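Local coordinates for protein endoglucanase (Humicola insolens, PDB 1DYS) that hydrolyses internal beta-1,4-glucosidic linkages in cellulose as a glycoside hydrolase family 6 endoglucanase, at residues 221-225 with 276-282; 267-273 with 285-291. All coordinates share one frame; numbering follows the deposited sequence.

Interaction 1: residues 221-225 with 276-282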
ATOM      1  N   SER A 221      14.495   2.031   9.430  1.00 11.96           N
ATOM      2  CA  SER A 221      14.230   2.744   8.210  1.00 14.66           C
ATOM      3  C   SER A 221      14.889   4.109   8.147  1.00 12.51           C
ATOM      4  O   SER A 221      14.584   4.785   7.171  1.00 16.81           O
ATOM      5  CB  SER A 221      12.734   2.937   7.913  1.00 14.72           C
ATOM      6  OG  SER A 221      12.062   1.687   8.157  1.00 12.62           O
ATOM      7  N   ASN A 222      15.742   4.440   9.100  1.00 13.47           N
ATOM      8  CA  ASN A 222      16.381   5.749   9.097  1.00 14.48           C
ATOM      9  C   ASN A 222      17.828   5.519   8.640  1.00 12.73           C
ATOM     10  O   ASN A 222      18.161   4.509   8.056  1.00 13.89           O
ATOM     11  CB  ASN A 222      16.241   6.549  10.388  1.00 13.91           C
ATOM     12  CG  ASN A 222      16.059   8.014  10.105  1.00 19.90           C
ATOM     13  OD1 ASN A 222      17.027   8.689   9.760  1.00 19.28           O
ATOM     14  ND2 ASN A 222      14.832   8.543  10.220  1.00 18.83           N
ATOM     15  N   TYR A 223      18.579   6.610   8.727  1.00 13.32           N
ATOM     16  CA  TYR A 223      19.909   6.680   8.142  1.00 11.77           C
ATOM     17  C   TYR A 223      20.966   7.219   9.101  1.00 15.77           C
ATOM     18  O   TYR A 223      22.085   7.517   8.629  1.00 16.62           O
ATOM     19  CB  TYR A 223      19.794   7.651   6.956  1.00 15.06           C
ATOM     20  CG  TYR A 223      18.680   7.394   5.964  1.00 15.92           C
ATOM     21  CD1 TYR A 223      17.395   7.921   6.159  1.00 15.93           C
ATOM     22  CD2 TYR A 223      18.910   6.591   4.849  1.00 16.14           C
ATOM     23  CE1 TYR A 223      16.390   7.644   5.247  1.00 15.58           C
ATOM     24  CE2 TYR A 223      17.903   6.333   3.926  1.00 17.85           C
ATOM     25  CZ  TYR A 223      16.654   6.864   4.155  1.00 16.41           C
ATOM     26  OH  TYR A 223      15.649   6.664   3.229  1.00 19.26           O
ATOM     27  N   ASN A 224      20.624   7.370  10.379  1.00 13.31           N
ATOM     28  CA  ASN A 224      21.595   7.908  11.332  1.00 14.52           C
ATOM     29  C   ASN A 224      22.751   6.928  11.527  1.00 16.01           C
ATOM     30  O   ASN A 224      22.618   5.725  11.374  1.00 16.80           O
ATOM     31  CB  ASN A 224      20.921   8.145  12.668  1.00 13.57           C
ATOM     32  CG  ASN A 224      19.759   9.103  12.693  1.00 12.50           C
ATOM     33  OD1 ASN A 224      19.682   9.939  11.801  1.00 19.32           O
ATOM     34  ND2 ASN A 224      18.894   9.017  13.706  1.00 16.34           N
ATOM     35  N   PRO A 225      23.948   7.478  11.720  1.00 17.76           N
ATOM     36  CA  PRO A 225      25.116   6.649  11.961  1.00 14.38           C
ATOM     37  C   PRO A 225      25.063   6.118  13.379  1.00 18.93           C
ATOM     38  O   PRO A 225      24.511   6.764  14.267  1.00 16.45           O
ATOM     39  CB  PRO A 225      26.307   7.628  11.799  1.00 17.67           C
ATOM     40  CG  PRO A 225      25.664   8.916  12.223  1.00 20.92           C
ATOM     41  CD  PRO A 225      24.169   8.896  11.915  1.00 17.10           C
ATOM     42  N   ARG A 276      21.382  14.888   3.956  1.00 24.15           N
ATOM     43  CA  ARG A 276      20.166  15.546   4.431  1.00 23.88           C
ATOM     44  C   ARG A 276      20.487  16.953   4.922  1.00 22.10           C
ATOM     45  O   ARG A 276      21.525  17.102   5.535  1.00 24.86           O
ATOM     46  CB  ARG A 276      19.672  14.754   5.653  1.00 20.86           C
ATOM     47  CG  ARG A 276      19.055  13.415   5.266  1.00 21.98           C
ATOM     48  CD  ARG A 276      18.300  12.862   6.457  1.00 23.38           C
ATOM     49  NE  ARG A 276      19.199  12.189   7.384  1.00 20.58           N
ATOM     50  CZ  ARG A 276      18.731  11.361   8.330  1.00 27.48           C
ATOM     51  NH1 ARG A 276      17.428  11.161   8.453  1.00 20.08           N
ATOM     52  NH2 ARG A 276      19.611  10.792   9.142  1.00 22.71           N
ATOM     53  N   SER A 277      19.613  17.934   4.697  1.00 24.83           N
ATOM     54  CA  SER A 277      19.825  19.264   5.249  1.00 22.06           C
ATOM     55  C   SER A 277      19.001  19.456   6.503  1.00 28.83           C
ATOM     56  O   SER A 277      19.190  20.365   7.319  1.00 29.56           O
ATOM     57  CB  SER A 277      19.465  20.322   4.185  1.00 30.69           C
ATOM     58  OG  SER A 277      18.192  20.021   3.636  1.00 35.22           O
ATOM     59  N   GLU A 278      18.027  18.558   6.704  1.00 21.99           N
ATOM     60  CA  GLU A 278      17.144  18.571   7.858  1.00 26.09           C
ATOM     61  C   GLU A 278      17.114  17.151   8.422  1.00 21.55           C
ATOM     62  O   GLU A 278      17.018  16.201   7.634  1.00 24.01           O
ATOM     63  CB  GLU A 278      15.741  19.019   7.477  1.00 23.82           C
ATOM     64  CG  GLU A 278      15.609  20.236   6.586  1.00 40.17           C
ATOM     65  CD  GLU A 278      15.004  21.446   7.263  1.00 52.25           C
ATOM     66  OE1 GLU A 278      14.056  21.264   8.055  1.00 56.27           O
ATOM     67  OE2 GLU A 278      15.467  22.584   7.007  1.00 64.20           O
ATOM     68  N   TRP A 279      17.148  16.996   9.745  1.00 21.94           N
ATOM     69  CA  TRP A 279      17.198  15.648  10.310  1.00 16.41           C
ATOM     70  C   TRP A 279      15.937  14.841  10.057  1.00 20.94           C
ATOM     71  O   TRP A 279      15.979  13.621   9.950  1.00 21.93           O
ATOM     72  CB  TRP A 279      17.418  15.734  11.815  1.00 20.36           C
ATOM     73  CG  TRP A 279      18.096  14.551  12.447  1.00 20.26           C
ATOM     74  CD1 TRP A 279      18.338  13.307  11.937  1.00 23.25           C
ATOM     75  CD2 TRP A 279      18.668  14.578  13.758  1.00 23.44           C
ATOM     76  NE1 TRP A 279      19.020  12.557  12.860  1.00 22.30           N
ATOM     77  CE2 TRP A 279      19.236  13.310  13.982  1.00 14.66           C
ATOM     78  CE3 TRP A 279      18.748  15.554  14.764  1.00 21.31           C
ATOM     79  CZ2 TRP A 279      19.848  13.001  15.199  1.00 22.16           C
ATOM     80  CZ3 TRP A 279      19.353  15.255  15.963  1.00 20.85           C
ATOM     81  CH2 TRP A 279      19.902  13.978  16.163  1.00 22.45           C
ATOM     82  N   GLY A 280      14.810  15.509   9.862  1.00 20.36           N
ATOM     83  CA  GLY A 280      13.538  14.810   9.663  1.00 22.05           C
ATOM     84  C   GLY A 280      13.352  14.277   8.258  1.00 24.17           C
ATOM     85  O   GLY A 280      12.345  13.591   8.036  1.00 20.78           O
ATOM     86  N   GLN A 281      14.247  14.530   7.321  1.00 22.02           N
ATOM     87  CA  GLN A 281      14.149  13.950   5.974  1.00 17.94           C
ATOM     88  C   GLN A 281      14.228  12.428   6.070  1.00 16.82           C
ATOM     89  O   GLN A 281      15.050  11.888   6.815  1.00 23.09           O
ATOM     90  CB  GLN A 281      15.218  14.484   5.027  1.00 22.30           C
ATOM     91  CG  GLN A 281      14.992  15.921   4.556  1.00 29.03           C
ATOM     92  CD  GLN A 281      16.239  16.372   3.806  1.00 38.84           C
ATOM     93  OE1 GLN A 281      17.190  16.848   4.426  1.00 36.72           O
ATOM     94  NE2 GLN A 281      16.260  16.193   2.493  1.00 41.84           N
ATOM     95  N   TRP A 282      13.318  11.719   5.391  1.00 19.27           N
ATOM     96  CA  TRP A 282      13.252  10.263   5.523  1.00 19.52           C
ATOM     97  C   TRP A 282      13.081   9.444   4.257  1.00 19.99           C
ATOM     98  O   TRP A 282      13.201   8.205   4.349  1.00 18.26           O
ATOM     99  CB  TRP A 282      12.007   9.922   6.403  1.00 24.77           C
ATOM    100  CG  TRP A 282      10.770  10.510   5.783  1.00 23.68           C
ATOM    101  CD1 TRP A 282      10.294  11.791   5.939  1.00 22.06           C
ATOM    102  CD2 TRP A 282       9.867   9.867   4.867  1.00 25.36           C
ATOM    103  NE1 TRP A 282       9.179  11.979   5.161  1.00 30.20           N
ATOM    104  CE2 TRP A 282       8.889  10.804   4.505  1.00 29.10           C
ATOM    105  CE3 TRP A 282       9.782   8.571   4.353  1.00 24.71           C
ATOM    106  CZ2 TRP A 282       7.842  10.509   3.627  1.00 25.73           C
ATOM    107  CZ3 TRP A 282       8.760   8.284   3.468  1.00 23.84           C
ATOM    108  CH2 TRP A 282       7.792   9.238   3.110  1.00 27.45           C
TER
HETATM  109  O   HOH W   1      12.523   6.330   6.303  1.00 20.94           O
HETATM  110  O   HOH W   2      14.329  11.433   9.588  1.00 21.80           O
HETATM  111  O   HOH W   3      22.689  10.786   9.146  1.00 27.41           O

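Interaction 2: residues 267-273 with 285-291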
ATOM      1  N   GLN A 267      21.263  -0.483  10.974  1.00 13.05           N
ATOM      2  CA  GLN A 267      22.270   0.197  10.164  1.00 10.30           C
ATOM      3  C   GLN A 267      22.110  -0.298   8.735  1.00 15.72           C
ATOM      4  O   GLN A 267      23.032  -0.247   7.941  1.00 15.22           O
ATOM      5  CB  GLN A 267      23.731  -0.036  10.612  1.00 16.05           C
ATOM      6  CG  GLN A 267      24.085   0.627  11.938  1.00 13.66           C
ATOM      7  CD  GLN A 267      24.195   2.143  11.804  1.00 14.01           C
ATOM      8  OE1 GLN A 267      25.259   2.667  11.461  1.00 15.83           O
ATOM      9  NE2 GLN A 267      23.103   2.815  12.059  1.00 14.73           N
ATOM     10  N   SER A 268      20.867  -0.691   8.341  1.00 15.92           N
ATOM     11  CA  SER A 268      20.629  -1.135   6.968  1.00 13.57           C
ATOM     12  C   SER A 268      20.999  -0.068   5.960  1.00 13.43           C
ATOM     13  O   SER A 268      21.493  -0.381   4.868  1.00 12.19           O
ATOM     14  CB  SER A 268      19.137  -1.481   6.779  1.00 12.06           C
ATOM     15  OG  SER A 268      18.347  -0.325   7.133  1.00 15.19           O
ATOM     16  N   ARG A 269      20.790   1.196   6.271  1.00 16.05           N
ATOM     17  CA  ARG A 269      21.152   2.305   5.380  1.00 10.93           C
ATOM     18  C   ARG A 269      21.728   3.418   6.251  1.00 14.16           C
ATOM     19  O   ARG A 269      21.181   3.692   7.312  1.00 13.60           O
ATOM     20  CB  ARG A 269      19.901   2.884   4.692  1.00 13.90           C
ATOM     21  CG  ARG A 269      19.185   1.865   3.813  1.00 13.59           C
ATOM     22  CD  ARG A 269      17.993   2.430   3.057  1.00 16.30           C
ATOM     23  NE  ARG A 269      16.941   2.846   4.016  1.00 14.26           N
ATOM     24  CZ  ARG A 269      15.804   3.381   3.588  1.00 12.94           C
ATOM     25  NH1 ARG A 269      15.579   3.595   2.309  1.00 13.40           N
ATOM     26  NH2 ARG A 269      14.864   3.751   4.485  1.00 16.04           N
ATOM     27  N   VAL A 270      22.859   3.999   5.866  1.00 14.90           N
ATOM     28  CA  VAL A 270      23.472   5.100   6.587  1.00 13.01           C
ATOM     29  C   VAL A 270      23.720   6.254   5.603  1.00 15.91           C
ATOM     30  O   VAL A 270      24.338   6.038   4.569  1.00 15.04           O
ATOM     31  CB  VAL A 270      24.807   4.657   7.228  1.00 17.38           C
ATOM     32  CG1 VAL A 270      25.404   5.847   7.990  1.00 21.04           C
ATOM     33  CG2 VAL A 270      24.631   3.526   8.229  1.00 15.46           C
ATOM     34  N   ALA A 271      23.220   7.425   5.975  1.00 14.81           N
ATOM     35  CA  ALA A 271      23.438   8.607   5.148  1.00 15.02           C
ATOM     36  C   ALA A 271      24.917   8.970   5.183  1.00 16.45           C
ATOM     37  O   ALA A 271      25.610   8.867   6.205  1.00 21.19           O
ATOM     38  CB  ALA A 271      22.615   9.751   5.742  1.00 16.61           C
ATOM     39  N   LEU A 272      25.398   9.398   4.026  1.00 16.83           N
ATOM     40  CA  LEU A 272      26.753   9.872   3.841  1.00 23.67           C
ATOM     41  C   LEU A 272      26.697  11.396   3.945  1.00 24.17           C
ATOM     42  O   LEU A 272      25.621  12.002   4.101  1.00 23.04           O
ATOM     43  CB  LEU A 272      27.339   9.468   2.482  1.00 23.17           C
ATOM     44  CG  LEU A 272      27.053   8.017   2.053  1.00 29.20           C
ATOM     45  CD1 LEU A 272      27.539   7.714   0.639  1.00 29.62           C
ATOM     46  CD2 LEU A 272      27.698   7.027   3.014  1.00 30.09           C
ATOM     47  N   SER A 273      27.899  11.973   3.895  1.00 31.07           N
ATOM     48  CA  SER A 273      28.041  13.412   4.055  1.00 27.11           C
ATOM     49  C   SER A 273      27.100  14.212   3.173  1.00 23.70           C
ATOM     50  O   SER A 273      27.101  14.021   1.930  1.00 27.36           O
ATOM     51  CB  SER A 273      29.448  13.872   3.671  1.00 35.15           C
ATOM     52  OG  SER A 273      30.437  12.870   3.724  1.00 32.10           O
ATOM     53  N   VAL A 285      16.602   8.612   1.164  1.00 17.47           N
ATOM     54  CA  VAL A 285      17.694   9.576   1.379  1.00 16.74           C
ATOM     55  C   VAL A 285      18.925   9.149   0.623  1.00 17.06           C
ATOM     56  O   VAL A 285      19.365   8.010   0.572  1.00 17.11           O
ATOM     57  CB  VAL A 285      17.917   9.793   2.886  1.00 17.52           C
ATOM     58  CG1 VAL A 285      19.222  10.493   3.236  1.00 20.33           C
ATOM     59  CG2 VAL A 285      16.699  10.521   3.404  1.00 16.10           C
ATOM     60  N   ASN A 286      19.545  10.151  -0.019  1.00 16.18           N
ATOM     61  CA  ASN A 286      20.740   9.852  -0.822  1.00 17.11           C
ATOM     62  C   ASN A 286      21.654  11.080  -0.815  1.00 18.44           C
ATOM     63  O   ASN A 286      21.193  12.211  -0.760  1.00 22.45           O
ATOM     64  CB  ASN A 286      20.352   9.431  -2.224  1.00 17.36           C
ATOM     65  CG  ASN A 286      19.579  10.537  -2.933  1.00 32.33           C
ATOM     66  OD1 ASN A 286      20.149  11.360  -3.663  1.00 24.90           O
ATOM     67  ND2 ASN A 286      18.270  10.593  -2.682  1.00 23.19           N
ATOM     68  N   PRO A 287      22.947  10.809  -0.858  1.00 19.71           N
ATOM     69  CA  PRO A 287      23.570   9.512  -0.921  1.00 18.73           C
ATOM     70  C   PRO A 287      23.561   8.697   0.360  1.00 16.37           C
ATOM     71  O   PRO A 287      23.626   9.260   1.455  1.00 18.92           O
ATOM     72  CB  PRO A 287      25.079   9.730  -1.234  1.00 20.00           C
ATOM     73  CG  PRO A 287      25.264  11.207  -1.029  1.00 26.90           C
ATOM     74  CD  PRO A 287      23.940  11.903  -0.837  1.00 21.06           C
ATOM     75  N   ALA A 288      23.431   7.390   0.191  1.00 16.47           N
ATOM     76  CA  ALA A 288      23.484   6.500   1.368  1.00 17.03           C
ATOM     77  C   ALA A 288      24.175   5.186   1.007  1.00 11.14           C
ATOM     78  O   ALA A 288      24.295   4.821  -0.163  1.00 14.93           O
ATOM     79  CB  ALA A 288      22.075   6.218   1.887  1.00 15.95           C
ATOM     80  N   GLY A 289      24.658   4.490   2.052  1.00 14.35           N
ATOM     81  CA  GLY A 289      25.280   3.206   1.782  1.00 15.43           C
ATOM     82  C   GLY A 289      24.711   2.147   2.731  1.00 15.53           C
ATOM     83  O   GLY A 289      24.144   2.512   3.777  1.00 14.49           O
ATOM     84  N   PHE A 290      24.897   0.895   2.318  1.00 13.29           N
ATOM     85  CA  PHE A 290      24.617  -0.188   3.271  1.00 13.91           C
ATOM     86  C   PHE A 290      25.519   0.045   4.499  1.00 14.01           C
ATOM     87  O   PHE A 290      26.733   0.380   4.368  1.00 18.13           O
ATOM     88  CB  PHE A 290      24.972  -1.559   2.771  1.00 13.41           C
ATOM     89  CG  PHE A 290      24.131  -2.121   1.664  1.00 14.54           C
ATOM     90  CD1 PHE A 290      22.742  -2.131   1.829  1.00 15.61           C
ATOM     91  CD2 PHE A 290      24.654  -2.718   0.538  1.00 15.38           C
ATOM     92  CE1 PHE A 290      21.930  -2.681   0.870  1.00 16.64           C
ATOM     93  CE2 PHE A 290      23.847  -3.272  -0.432  1.00 16.02           C
ATOM     94  CZ  PHE A 290      22.467  -3.241  -0.271  1.00 13.96           C
ATOM     95  N   GLY A 291      24.949  -0.076   5.689  1.00 16.12           N
ATOM     96  CA  GLY A 291      25.749   0.143   6.895  1.00 15.83           C
ATOM     97  C   GLY A 291      26.369  -1.193   7.338  1.00 15.05           C
ATOM     98  O   GLY A 291      26.348  -2.209   6.676  1.00 16.86           O
TER

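Interaction 1: residues 221-225 with 276-282
The guanidinium of R276 reaches between N222 and N224 and hydrogen-bonds to both side-chain amides. A bend at chi3 (-82°) turns it toward the two asparagines. R276 NH1 gives a proton to N222 OD1 at 2.8 Å, in the amide plane and on a lone pair, while R276 NH2 meets N224 OD1 at 2.8 Å. R276 NH1 also binds Q281 O, at 3.0 Å and in the guanidinium plane, tying it to its own loop. N224 OD1 takes a second proton from W279 NE1 at 2.9 Å; the oxygen lies in the indole plane, but the donor sits 41° out of the amide plane. N222 OD1 likewise serves two donors, the other being the backbone N of Y223.

Packing sandwiches the guanidinium and limits its tilt: Y223 CB sits over one face and W279 CD1 over the opposite one. Y223 OH lies 3.1 Å from W282 O and accepts a hydrogen bond from V285 N. One water bridges S221 O and W282 O.

N222 and W282 are probable substrate-binding residues, so the network joins two loops of the cellulose-binding cleft. W282 takes part through its carbonyl O, its ring heading away from 221-225. N224 ND2 continues the network to N183, another probable substrate-binding residue, and to E243. The 221-225 loop follows parallel strand 215-218 and precedes helix 243-255; residues 276-282 belong to the loop between short strands 270-271 and 288-289.

Interaction 2: residues 267-273 with 285-291
V270 turns its CG2 methyl anti to its own carbonyl carbon, bringing it 3.8 Å from G291 CA, and L272 sets CG likewise (chi1 -43°), which carries its branched end over P287 and A288. These side chains flank a short antiparallel beta ladder of two strands, 270-271 and 288-289, a small hairpin-like excursion with a long connecting loop, separate from the parallel sheet of the family 6 barrel.

The ladder has one hydrogen-bonded pair, V270 with G289. V270 N binds G289 O at 2.9 Å and G289 N returns a bond to V270 O. A third backbone bond, L272 N to P287 O, is nearly straight at the hydrogen (174°) and extends the pairing past the non-hydrogen-bonded pair A271 and A288, whose CA atoms approach to 4.3 Å. CA-H...O contacts add to this: R269 CA points its hydrogen at G289 O, and F290 CA does the same to S268 O.

Side-chain contacts differ on the two faces. On the face of A271 and A288, A271 CB lies 4.3 Å from V285 CG1. On the face of V270, L272 CD2 packs against the backbone of G289, while L272 CD1 packs on P287 CB at 3.7 Å; the two side chains meet at a slant. The peptide bond before P287 is cis, putting a sharp bend in the chain just ahead of the strand.

R269 leaves the ladder to form a salt bridge with D316 and a hydrogen bond to S221 O, and F290 stacks its ring with W308 and touches helix 332-340. S268 O lies at the edge of the F290 ring, in its plane, 3.7 Å from F290 CD1.

The centres of the two interactions lie about 9 Å apart, on the same side of the chain's centre. Their segments alternate along the sequence, in the order 221-225, 267-273, 276-282, 285-291, so the chain passes from one contact to the other three times. They also touch directly: Y223 O is 2.9 Å from A271 N, a probable hydrogen bond, and R276 CG packs on V285 CG1. Both start from loops that follow neighbouring parallel strands, 215-218 and 262-266. The small ladder and the polar contacts thus form one connected network, consistent with a role in setting the probable substrate-binding residues N222 and W282 relative to each other.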